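Local coordinates for spermidine N(1)-acetyltransferase (Thermoplasma acidophilum, PDB 3K9U), which transfers an acetyl group from acetyl coenzyme A to polyamines such as spermidine, protecting the cell against their toxicity, at residues 48-51 against 52-55; 38-42 against 43-47; 100-103 against 104-107; 110-113 against 114-117. All coordinates share one frame; numbering follows the deposited sequence.

Interaction 1 (48-51 against 52-55); sequences EKLL and NEIV
Glu53 lies back along its own helix, toward Lys49 and Leu50 one turn earlier, and its path can be read atom by atom. Glu53 CB rests 3.5 Å from Leu50 O. Glu53 CG stands beside the backbone N (chi1 -72°), which keeps it close to the preceding turn, 3.5 Å from Lys49 O. From there the extended chain carries the carboxylate between two neighbours. Glu53 OE1 comes within 3.2 Å of Leu50 CD2, a methyl of the buried leucine, while Glu53 OE2 faces Lys49 CG at 4.1 Å. The Lys49 chain bends at chi3 and chi4, which leaves Lys49 NZ 5.8 Å from Glu53 OE2, opposite charges without direct contact.

Beneath these side chains runs regular i to i+4 backbone bonding, as in Ile54 N to Leu50 O at 2.8 Å, typical of the middle of an alpha-helix, here helix 47-59. Leu50 itself packs on Leu13, Leu16 and Ile17 of helix 13-27. The helix thus combines an apolar face against helix 13-27 with a carboxylate flanked by a leucine methyl, whose charge is met across the fold by a salt bridge from Arg91 to OE1 rather than by Lys49.

Interaction 2 (38-42 against 43-47); sequences ESWIR and EKYSK
Ser39, Trp40 and Ile41 accept backbone bonds from Glu43, Lys44 and Tyr45 in the last turn of helix 34-44, and the final one, Tyr45 N to Ile41 O, is bent to 136° at the hydrogen, with the donor above the carbonyl plane, as Tyr45 leaves helical geometry. The chief side-chain meeting is Lys44 over the indole of Trp40. A bend at chi2 (57°) folds the lysine back across the ring, where Lys44 CE sits 3.5 Å from the centroid of the Trp40 six-membered ring in a CH-pi contact. Lys44 NZ follows over the same face, 4.3 Å from that centroid, as a cation-pi partner. Tyr45 CE2 instead lies near the indole plane, at the edge, 4.1 Å from Trp40 NE1.

Here one helix ends and, after a two-residue turn at Tyr45 and Ser46, the next begins. Ser46 is the N-cap of helix 47-59, its OG accepting from Lys49 N, and Tyr45 sends its hydroxyl to Arg91. Replacing Trp40 by an alanine would probably leave the Lys44 ammonium without its aromatic face and open a gap where Trp24 stacks on the indole. Ile41 CD1 packs obliquely on the phenol ring, 4.0 Å from Tyr45 CD2. On the exposed flank Arg42 NH1 and Glu43 OE2 are 4.6 Å apart, longer than a salt bridge; Arg42 NH2 pairs instead with Glu38 OE1 one turn back, modelled so short that its exact length is doubtful.

Interaction 3 (100-103 against 104-107); sequences HKKI and GKTL. With NI (nickel (II) ion), chain D; ACO (acetyl coenzyme *a), chain G.
Lys102 and Ile103 present their carbonyls to Thr106 and Leu107, while the backbone N-H groups around them turn to acetyl coenzyme A. Gly104 comes first in the helical segment: Gly104 N donates to ACO O5A at 2.8 Å, and a CB on this residue would collide with O6A, the ester oxygen on the same phosphorus. Lys105 follows, with a weak bond from its N to ACO O2A. Its side chain runs alongside that of Lys102, the two CD atoms 4.0 Å apart, and its ammonium binds Asn141. Thr106 grips Lys102 O twice, through OG1 at 2.6 Å and through its own N at 2.9 Å, the two donors arriving from opposite faces of the carbonyl plane. OG1 can do this because it stands beside the backbone N (chi1 -56°), facing the start of the helix. A valine in its place would probably cost Lys102 O its hydroxyl donor and leave the N-cap residue more weakly fixed. Leu107 closes the turn with a bond from its N to Ile103 O, and both side chains pack on strands 63-70 and 86-94.

Ahead of the helix, His100 N gives ACO O4A a nearly straight bond (174°) and Lys102 N reaches ACO O1A at 2.7 Å. His100 NE2 binds nickel at 2.1 Å together with ACO O8A; His100 of the second subunit binds the same ion. The loop and first helical turn form the pyrophosphate-binding motif of the GNAT fold, where backbone amides at a helix N-terminus receive the cofactor's phosphates.

Interaction 4 (110-113 against 114-117); sequences EAEK and IMKK
Met115 leaves its backbone with CG anti to its carbonyl carbon (chi1 -72°), runs on extended, and then bends at the sulfur (chi3 -98°), which returns its methyl to Ala111 and Glu112 one turn earlier. There Met115 CE lies 3.4 Å from Ala111 CB, tighter than ordinary van der Waals contact, and 3.2 Å from Glu112 N. The same methyl, Met115 CE, crosses the stem of the glutamate, 3.8 Å from Glu112 CG. The thioether thus folds back over the preceding turn, while the carboxylate of Glu112 extends beyond it to a salt bridge with Lys157 and a hydrogen bond with Tyr159.

Ile114 looks back in a similar way, Ile114 CD1 lying 3.6 Å from Glu110 O. Backbone bonds of i to i+4 spacing run through the whole stretch; Met115 N to Ala111 O, at 2.9 Å and 170°, is the straightest across the two segments. Lys116 CB rests 3.3 Å from Glu112 O.

Helix 103-118 is the crossover of a beta-alpha-beta unit, leading from strand 86-94 to strand 122-128. Near its C-terminal end, Ala111 and Met115 pack on Leu80 of strand 73-83, while Glu110 touches Leu66 and Ile114 touches Leu64, both on strand 63-70.

Overall arrangement
Along the chain the contacts follow in the order interaction 2, 1, 3, 4, all within one GNAT domain built round a mixed sheet. Interactions 2 and 1 occupy successive helices, 34-44 and 47-59, with centres about 12 Å apart, and touch where Leu50 CD1 meets Tyr45 CD1 at 3.7 Å. Interactions 3 and 4 share helix 103-118, centres about 15 Å apart: one at its cofactor-binding start, the other near its end. Interaction 3 lies about 25 Å from both 1 and 2, centre to centre, on the opposite side of the chain's centre. The four contacts thus fall in two separate regions, a helical pair packed on helix 13-27 and the crossover helix that receives acetyl coenzyme A.

Interaction 1 (48-51 against 52-55)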
loop_
_atom_site.group_PDB
_atom_site.type_symbol
_atom_site.label_atom_id
_atom_site.label_comp_id
_atom_site.label_asym_id
_atom_site.label_seq_id
_atom_site.Cartn_x
_atom_site.Cartn_y
_atom_site.Cartn_z
ATOM N N GLU A 48 10.444 26.729 -5.307
ATOM C CA GLU A 48 10.322 28.076 -4.778
ATOM C C GLU A 48 9.052 28.195 -3.928
ATOM O O GLU A 48 9.084 28.720 -2.815
ATOM C CB GLU A 48 10.323 29.112 -5.891
ATOM C CG GLU A 48 11.660 29.316 -6.540
ATOM C CD GLU A 48 12.142 28.089 -7.295
ATOM O OE1 GLU A 48 11.298 27.367 -7.858
ATOM O OE2 GLU A 48 13.363 27.847 -7.315
ATOM N N LYS A 49 7.954 27.664 -4.443
ATOM C CA LYS A 49 6.671 27.760 -3.781
ATOM C C LYS A 49 6.688 27.012 -2.456
ATOM O O LYS A 49 6.252 27.572 -1.439
ATOM C CB LYS A 49 5.557 27.238 -4.682
ATOM C CG LYS A 49 4.130 27.464 -4.131
ATOM C CD LYS A 49 3.051 27.286 -5.258
ATOM C CE LYS A 49 1.952 28.378 -5.178
ATOM N NZ LYS A 49 2.440 29.829 -5.331
ATOM N N LEU A 50 7.193 25.768 -2.447
ATOM C CA LEU A 50 7.291 25.010 -1.177
ATOM C C LEU A 50 8.219 25.658 -0.130
ATOM O O LEU A 50 7.908 25.673 1.059
ATOM C CB LEU A 50 7.787 23.576 -1.397
ATOM C CG LEU A 50 6.779 22.577 -1.917
ATOM C CD1 LEU A 50 7.498 21.232 -2.080
ATOM C CD2 LEU A 50 5.514 22.505 -0.972
ATOM N N LEU A 51 9.376 26.138 -0.572
ATOM C CA LEU A 51 10.297 26.835 0.310
ATOM C C LEU A 51 9.598 27.968 1.087
ATOM O O LEU A 51 9.731 28.091 2.313
ATOM C CB LEU A 51 11.450 27.423 -0.506
ATOM C CG LEU A 51 12.692 26.565 -0.671
ATOM C CD1 LEU A 51 13.740 27.246 -1.633
ATOM C CD2 LEU A 51 13.292 26.280 0.730
ATOM N N ASN A 52 8.867 28.798 0.347
ATOM C CA ASN A 52 8.126 29.905 0.936
ATOM C C ASN A 52 7.131 29.375 1.953
ATOM O O ASN A 52 7.012 29.944 3.046
ATOM C CB ASN A 52 7.419 30.731 -0.145
ATOM C CG ASN A 52 6.754 31.985 0.400
ATOM O OD1 ASN A 52 7.378 32.800 1.097
ATOM N ND2 ASN A 52 5.483 32.170 0.051
ATOM N N GLU A 53 6.452 28.270 1.621
ATOM C CA GLU A 53 5.459 27.696 2.549
ATOM C C GLU A 53 6.109 27.135 3.800
ATOM O O GLU A 53 5.605 27.326 4.901
ATOM C CB GLU A 53 4.623 26.604 1.889
ATOM C CG GLU A 53 3.601 27.134 0.862
ATOM C CD GLU A 53 3.089 26.014 -0.070
ATOM O OE1 GLU A 53 3.687 24.924 -0.085
ATOM O OE2 GLU A 53 2.107 26.216 -0.793
ATOM N N ILE A 54 7.238 26.444 3.613
ATOM C CA ILE A 54 8.005 25.918 4.732
ATOM C C ILE A 54 8.459 27.065 5.634
ATOM O O ILE A 54 8.321 26.947 6.855
ATOM C CB ILE A 54 9.214 25.070 4.236
ATOM C CG1 ILE A 54 8.732 23.777 3.549
ATOM C CG2 ILE A 54 10.180 24.731 5.368
ATOM C CD1 ILE A 54 9.889 22.937 2.920
ATOM N N VAL A 55 8.978 28.169 5.063
ATOM C CA VAL A 55 9.454 29.288 5.893
ATOM C C VAL A 55 8.314 29.958 6.649
ATOM O O VAL A 55 8.463 30.272 7.826
ATOM C CB VAL A 55 10.277 30.356 5.113
ATOM C CG1 VAL A 55 10.695 31.568 6.046
ATOM C CG2 VAL A 55 11.512 29.711 4.495
#

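Interaction 2 (38-42 against 43-47)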
loop_
_atom_site.group_PDB
_atom_site.type_symbol
_atom_site.label_atom_id
_atom_site.label_comp_id
_atom_site.label_asym_id
_atom_site.label_seq_id
_atom_site.Cartn_x
_atom_site.Cartn_y
_atom_site.Cartn_z
ATOM N N GLU A 38 0.716 15.892 -13.261
ATOM C CA GLU A 38 2.050 16.463 -13.488
ATOM C C GLU A 38 2.020 17.994 -13.405
ATOM O O GLU A 38 2.922 18.591 -12.844
ATOM C CB GLU A 38 2.653 16.029 -14.830
ATOM C CG GLU A 38 4.231 16.179 -14.926
ATOM C CD GLU A 38 4.752 17.506 -15.580
ATOM O OE1 GLU A 38 3.977 18.213 -16.267
ATOM O OE2 GLU A 38 5.961 17.845 -15.437
ATOM N N SER A 39 0.981 18.629 -13.942
ATOM C CA SER A 39 0.855 20.081 -13.809
ATOM C C SER A 39 0.719 20.461 -12.346
ATOM O O SER A 39 1.362 21.411 -11.877
ATOM C CB SER A 39 -0.309 20.641 -14.637
ATOM O OG SER A 39 -0.015 20.582 -16.046
ATOM N N TRP A 40 -0.065 19.697 -11.606
ATOM C CA TRP A 40 -0.231 19.984 -10.191
ATOM C C TRP A 40 1.122 19.882 -9.425
ATOM O O TRP A 40 1.491 20.811 -8.698
ATOM C CB TRP A 40 -1.298 19.093 -9.578
ATOM C CG TRP A 40 -1.680 19.529 -8.188
ATOM C CD1 TRP A 40 -1.027 19.232 -7.024
ATOM C CD2 TRP A 40 -2.803 20.327 -7.825
ATOM N NE1 TRP A 40 -1.681 19.789 -5.955
ATOM C CE2 TRP A 40 -2.775 20.472 -6.417
ATOM C CE3 TRP A 40 -3.850 20.922 -8.551
ATOM C CZ2 TRP A 40 -3.749 21.203 -5.713
ATOM C CZ3 TRP A 40 -4.828 21.644 -7.853
ATOM C CH2 TRP A 40 -4.767 21.775 -6.440
ATOM N N ILE A 41 1.871 18.796 -9.628
ATOM C CA ILE A 41 3.176 18.666 -8.984
ATOM C C ILE A 41 4.131 19.801 -9.421
ATOM O O ILE A 41 4.763 20.429 -8.586
ATOM C CB ILE A 41 3.841 17.291 -9.264
ATOM C CG1 ILE A 41 2.987 16.130 -8.721
ATOM C CG2 ILE A 41 5.295 17.232 -8.711
ATOM C CD1 ILE A 41 2.497 16.276 -7.275
ATOM N N ARG A 42 4.200 20.079 -10.719
ATOM C CA ARG A 42 5.099 21.096 -11.238
ATOM C C ARG A 42 4.781 22.485 -10.635
ATOM O O ARG A 42 5.687 23.261 -10.355
ATOM C CB ARG A 42 4.969 21.157 -12.763
ATOM C CG ARG A 42 5.984 22.094 -13.459
ATOM C CD ARG A 42 5.502 22.629 -14.834
ATOM N NE ARG A 42 4.939 21.565 -15.653
ATOM C CZ ARG A 42 3.665 21.471 -16.045
ATOM N NH1 ARG A 42 2.769 22.415 -15.754
ATOM N NH2 ARG A 42 3.290 20.421 -16.771
ATOM N N GLU A 43 3.500 22.784 -10.413
ATOM C CA GLU A 43 3.098 24.124 -9.987
ATOM C C GLU A 43 3.003 24.266 -8.459
ATOM O O GLU A 43 3.595 25.175 -7.866
ATOM C CB GLU A 43 1.795 24.503 -10.689
ATOM C CG GLU A 43 1.981 24.525 -12.236
ATOM C CD GLU A 43 0.872 25.251 -12.998
ATOM O OE1 GLU A 43 -0.309 24.870 -12.848
ATOM O OE2 GLU A 43 1.182 26.207 -13.747
ATOM N N LYS A 44 2.307 23.342 -7.817
ATOM C CA LYS A 44 2.092 23.428 -6.394
ATOM C C LYS A 44 3.308 22.962 -5.649
ATOM O O LYS A 44 3.551 23.432 -4.564
ATOM C CB LYS A 44 0.875 22.607 -5.960
ATOM C CG LYS A 44 -0.435 23.367 -6.061
ATOM C CD LYS A 44 -0.729 23.918 -7.482
ATOM C CE LYS A 44 -2.234 24.174 -7.690
ATOM N NZ LYS A 44 -2.566 24.701 -9.064
ATOM N N TYR A 45 4.105 22.078 -6.244
ATOM C CA TYR A 45 5.289 21.566 -5.567
ATOM C C TYR A 45 6.634 21.997 -6.195
ATOM O O TYR A 45 7.628 21.324 -6.050
ATOM C CB TYR A 45 5.171 20.028 -5.390
ATOM C CG TYR A 45 4.074 19.642 -4.409
ATOM C CD1 TYR A 45 4.336 19.548 -3.040
ATOM C CD2 TYR A 45 2.771 19.402 -4.840
ATOM C CE1 TYR A 45 3.326 19.215 -2.120
ATOM C CE2 TYR A 45 1.752 19.074 -3.928
ATOM C CZ TYR A 45 2.040 18.980 -2.565
ATOM O OH TYR A 45 1.038 18.663 -1.647
ATOM N N SER A 46 6.679 23.150 -6.846
ATOM C CA SER A 46 7.948 23.737 -7.230
ATOM C C SER A 46 8.807 24.003 -5.984
ATOM O O SER A 46 8.273 24.272 -4.907
ATOM C CB SER A 46 7.721 25.075 -7.958
ATOM O OG SER A 46 7.392 26.076 -7.010
ATOM N N LYS A 47 10.129 23.949 -6.155
ATOM C CA LYS A 47 11.073 24.350 -5.106
ATOM C C LYS A 47 10.717 25.731 -4.480
ATOM O O LYS A 47 10.702 25.873 -3.265
ATOM C CB LYS A 47 12.507 24.411 -5.648
ATOM C CG LYS A 47 13.120 23.011 -5.864
ATOM C CD LYS A 47 14.614 23.053 -6.271
ATOM C CE LYS A 47 15.245 21.660 -6.250
ATOM N NZ LYS A 47 15.008 20.813 -7.478
#

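Interaction 3 (100-103 against 104-107)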
loop_
_atom_site.group_PDB
_atom_site.type_symbol
_atom_site.label_atom_id
_atom_site.label_comp_id
_atom_site.label_asym_id
_atom_site.label_seq_id
_atom_site.Cartn_x
_atom_site.Cartn_y
_atom_site.Cartn_z
ATOM N N HIS A 100 -1.383 2.584 5.407
ATOM C CA HIS A 100 -2.045 1.478 6.112
ATOM C C HIS A 100 -1.223 0.957 7.304
ATOM O O HIS A 100 -1.345 -0.213 7.676
ATOM C CB HIS A 100 -2.420 0.328 5.134
ATOM C CG HIS A 100 -3.677 -0.437 5.504
ATOM N ND1 HIS A 100 -3.857 -1.030 6.733
ATOM C CD2 HIS A 100 -4.776 -0.767 4.766
ATOM C CE1 HIS A 100 -5.030 -1.659 6.757
ATOM N NE2 HIS A 100 -5.600 -1.536 5.568
ATOM N N LYS A 101 -0.404 1.821 7.911
ATOM C CA LYS A 101 0.259 1.464 9.175
ATOM C C LYS A 101 0.086 2.513 10.250
ATOM O O LYS A 101 0.903 2.584 11.145
ATOM C CB LYS A 101 1.756 1.216 8.979
ATOM C CG LYS A 101 2.125 0.250 7.853
ATOM C CD LYS A 101 3.532 0.622 7.314
ATOM C CE LYS A 101 4.071 -0.394 6.323
ATOM N NZ LYS A 101 3.604 -0.117 4.957
ATOM N N LYS A 102 -0.947 3.341 10.154
ATOM C CA LYS A 102 -1.274 4.324 11.203
ATOM C C LYS A 102 -0.316 5.504 11.279
ATOM O O LYS A 102 -0.359 6.271 12.261
ATOM C CB LYS A 102 -1.325 3.695 12.584
ATOM C CG LYS A 102 -2.012 2.352 12.698
ATOM C CD LYS A 102 -3.433 2.444 13.213
ATOM C CE LYS A 102 -4.082 1.028 13.145
ATOM N NZ LYS A 102 -5.380 0.997 13.862
ATOM N N ILE A 103 0.559 5.663 10.282
ATOM C CA ILE A 103 1.426 6.857 10.218
ATOM C C ILE A 103 0.565 8.082 9.931
ATOM O O ILE A 103 0.801 9.167 10.440
ATOM C CB ILE A 103 2.530 6.709 9.158
ATOM C CG1 ILE A 103 3.415 5.476 9.488
ATOM C CG2 ILE A 103 3.360 7.992 9.083
ATOM C CD1 ILE A 103 4.318 4.970 8.349
ATOM N N GLY A 104 -0.460 7.914 9.129
ATOM C CA GLY A 104 -1.388 9.024 8.845
ATOM C C GLY A 104 -2.179 9.399 10.077
ATOM O O GLY A 104 -2.370 10.573 10.376
ATOM N N LYS A 105 -2.661 8.391 10.785
ATOM C CA LYS A 105 -3.334 8.606 12.036
ATOM C C LYS A 105 -2.414 9.342 12.995
ATOM O O LYS A 105 -2.871 10.205 13.738
ATOM C CB LYS A 105 -3.748 7.277 12.639
ATOM C CG LYS A 105 -4.734 7.355 13.821
ATOM C CD LYS A 105 -5.188 5.909 14.170
ATOM C CE LYS A 105 -6.419 5.834 15.070
ATOM N NZ LYS A 105 -7.609 6.311 14.352
ATOM N N THR A 106 -1.128 9.007 12.976
ATOM C CA THR A 106 -0.170 9.635 13.868
ATOM C C THR A 106 0.019 11.099 13.539
ATOM O O THR A 106 0.036 11.927 14.431
ATOM C CB THR A 106 1.168 8.926 13.824
ATOM O OG1 THR A 106 0.950 7.552 14.132
ATOM C CG2 THR A 106 2.159 9.525 14.845
ATOM N N LEU A 107 0.116 11.416 12.251
ATOM C CA LEU A 107 0.185 12.804 11.817
ATOM C C LEU A 107 -1.064 13.562 12.269
ATOM O O LEU A 107 -0.956 14.617 12.888
ATOM C CB LEU A 107 0.362 12.908 10.287
ATOM C CG LEU A 107 1.797 12.748 9.798
ATOM C CD1 LEU A 107 1.859 12.458 8.290
ATOM C CD2 LEU A 107 2.608 13.961 10.132
HETATM NI NI NI D . -7.495 -1.995 4.919
HETATM N N1A ACO G . -5.417 1.022 0.455
HETATM C C2A ACO G . -6.724 1.211 0.759
HETATM N N3A ACO G . -7.121 1.876 1.859
HETATM C C4A ACO G . -6.234 2.429 2.706
HETATM C C5A ACO G . -4.816 2.247 2.404
HETATM C C6A ACO G . -4.435 1.505 1.191
HETATM N N6A ACO G . -3.139 1.292 0.854
HETATM N N7A ACO G . -4.145 2.856 3.364
HETATM C C8A ACO G . -5.045 3.370 4.218
HETATM N N9A ACO G . -6.306 3.143 3.824
HETATM C C1B ACO G . -7.516 3.576 4.594
HETATM C C2B ACO G . -8.486 2.445 4.946
HETATM O O2B ACO G . -9.838 2.941 5.130
HETATM C C3B ACO G . -7.973 1.915 6.253
HETATM O O3B ACO G . -9.011 1.260 7.006
HETATM P P3B ACO G . -9.124 -0.362 6.848
HETATM O O7A ACO G . -8.022 -0.837 7.705
HETATM O O8A ACO G . -8.927 -0.612 5.358
HETATM O O9A ACO G . -10.540 -0.580 7.354
HETATM C C4B ACO G . -7.349 3.131 6.913
HETATM O O4B ACO G . -7.125 4.090 5.870
HETATM C C5B ACO G . -6.040 2.839 7.614
HETATM O O5B ACO G . -5.712 3.859 8.569
HETATM P P1A ACO G . -4.205 4.406 8.719
HETATM O O1A ACO G . -3.219 3.246 8.703
HETATM O O2A ACO G . -4.139 5.386 9.860
HETATM O O3A ACO G . -4.098 5.215 7.313
HETATM P P2A ACO G . -2.693 5.767 6.710
HETATM O O4A ACO G . -2.492 5.045 5.398
HETATM O O5A ACO G . -1.609 5.778 7.780
HETATM O O6A ACO G . -3.042 7.285 6.396
HETATM C CBP ACO G . -3.792 8.415 4.432
HETATM C CCP ACO G . -4.213 7.648 5.673
HETATM C CDP ACO G . -5.025 8.884 3.684
HETATM C CEP ACO G . -3.017 9.639 4.911
HETATM C CAP ACO G . -2.887 7.544 3.530
HETATM O OAP ACO G . -3.516 6.304 3.181
HETATM C C9P ACO G . -2.455 8.234 2.266
HETATM O O9P ACO G . -1.516 9.007 2.295
HETATM N N8P ACO G . -3.154 7.973 1.187
HETATM C C7P ACO G . -2.936 8.601 -0.096
HETATM C C6P ACO G . -3.100 10.113 -0.108
HETATM C C5P ACO G . -4.456 10.613 0.342
HETATM O O5P ACO G . -5.501 10.092 -0.019
HETATM N N4P ACO G . -4.446 11.699 1.120
HETATM C C3P ACO G . -5.678 12.373 1.526
HETATM C C2P ACO G . -6.018 13.473 0.531
HETATM S S1P ACO G . -7.330 14.513 1.097
HETATM C C ACO G . -6.535 15.818 1.826
HETATM O O ACO G . -5.315 15.883 1.736
HETATM C CH3 ACO G . -7.314 16.904 2.545
#

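Interaction 4 (110-113 against 114-117)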
loop_
_atom_site.group_PDB
_atom_site.type_symbol
_atom_site.label_atom_id
_atom_site.label_comp_id
_atom_site.label_asym_id
_atom_site.label_seq_id
_atom_site.Cartn_x
_atom_site.Cartn_y
_atom_site.Cartn_z
ATOM N N GLU A 110 -1.025 14.212 16.061
ATOM C CA GLU A 110 -0.094 15.262 16.465
ATOM C C GLU A 110 -0.692 16.624 16.192
ATOM O O GLU A 110 -0.617 17.527 17.026
ATOM C CB GLU A 110 1.250 15.137 15.734
ATOM C CG GLU A 110 2.134 14.043 16.290
ATOM C CD GLU A 110 2.487 14.287 17.754
ATOM O OE1 GLU A 110 3.045 15.363 18.100
ATOM O OE2 GLU A 110 2.178 13.402 18.555
ATOM N N ALA A 111 -1.307 16.768 15.028
ATOM C CA ALA A 111 -2.010 18.010 14.715
ATOM C C ALA A 111 -3.088 18.279 15.757
ATOM O O ALA A 111 -3.131 19.366 16.315
ATOM C CB ALA A 111 -2.621 17.974 13.317
ATOM N N GLU A 112 -3.939 17.291 16.038
ATOM C CA GLU A 112 -5.068 17.495 16.984
ATOM C C GLU A 112 -4.588 17.791 18.396
ATOM O O GLU A 112 -5.275 18.480 19.152
ATOM C CB GLU A 112 -5.994 16.273 17.032
ATOM C CG GLU A 112 -6.761 16.053 15.741
ATOM C CD GLU A 112 -7.621 14.770 15.730
ATOM O OE1 GLU A 112 -7.245 13.765 16.379
ATOM O OE2 GLU A 112 -8.665 14.777 15.040
ATOM N N LYS A 113 -3.424 17.258 18.759
ATOM C CA LYS A 113 -2.836 17.572 20.061
ATOM C C LYS A 113 -2.505 19.076 20.134
ATOM O O LYS A 113 -2.733 19.720 21.163
ATOM C CB LYS A 113 -1.596 16.695 20.314
ATOM C CG LYS A 113 -0.664 17.199 21.406
ATOM C CD LYS A 113 0.382 16.165 21.778
ATOM C CE LYS A 113 1.098 16.586 23.091
ATOM N NZ LYS A 113 1.742 15.426 23.814
ATOM N N ILE A 114 -2.008 19.632 19.020
ATOM C CA ILE A 114 -1.682 21.071 18.941
ATOM C C ILE A 114 -2.942 21.947 18.897
ATOM O O ILE A 114 -2.992 22.985 19.561
ATOM C CB ILE A 114 -0.774 21.384 17.726
ATOM C CG1 ILE A 114 0.587 20.699 17.912
ATOM C CG2 ILE A 114 -0.589 22.866 17.561
ATOM C CD1 ILE A 114 1.344 20.574 16.659
ATOM N N MET A 115 -3.936 21.521 18.118
ATOM C CA MET A 115 -5.263 22.142 18.106
ATOM C C MET A 115 -5.870 22.172 19.509
ATOM O O MET A 115 -6.410 23.198 19.957
ATOM C CB MET A 115 -6.200 21.392 17.139
ATOM C CG MET A 115 -5.859 21.641 15.637
ATOM S SD MET A 115 -6.760 20.590 14.464
ATOM C CE MET A 115 -5.602 19.288 14.120
ATOM N N LYS A 116 -5.742 21.056 20.217
ATOM C CA LYS A 116 -6.280 20.946 21.587
ATOM C C LYS A 116 -5.692 21.993 22.525
ATOM O O LYS A 116 -6.434 22.652 23.239
ATOM C CB LYS A 116 -6.009 19.559 22.146
ATOM C CG LYS A 116 -6.692 19.229 23.467
ATOM C CD LYS A 116 -6.317 17.794 23.899
ATOM C CE LYS A 116 -7.439 17.110 24.651
ATOM N NZ LYS A 116 -7.754 17.852 25.865
ATOM N N LYS A 117 -4.371 22.148 22.527
ATOM C CA LYS A 117 -3.726 23.157 23.380
ATOM C C LYS A 117 -4.097 24.604 22.988
ATOM O O LYS A 117 -4.106 25.500 23.846
ATOM C CB LYS A 117 -2.194 22.966 23.449
ATOM C CG LYS A 117 -1.432 23.187 22.128
ATOM C CD LYS A 117 0.092 23.477 22.331
ATOM C CE LYS A 117 0.778 23.952 21.021
ATOM N NZ LYS A 117 2.219 23.511 20.904
#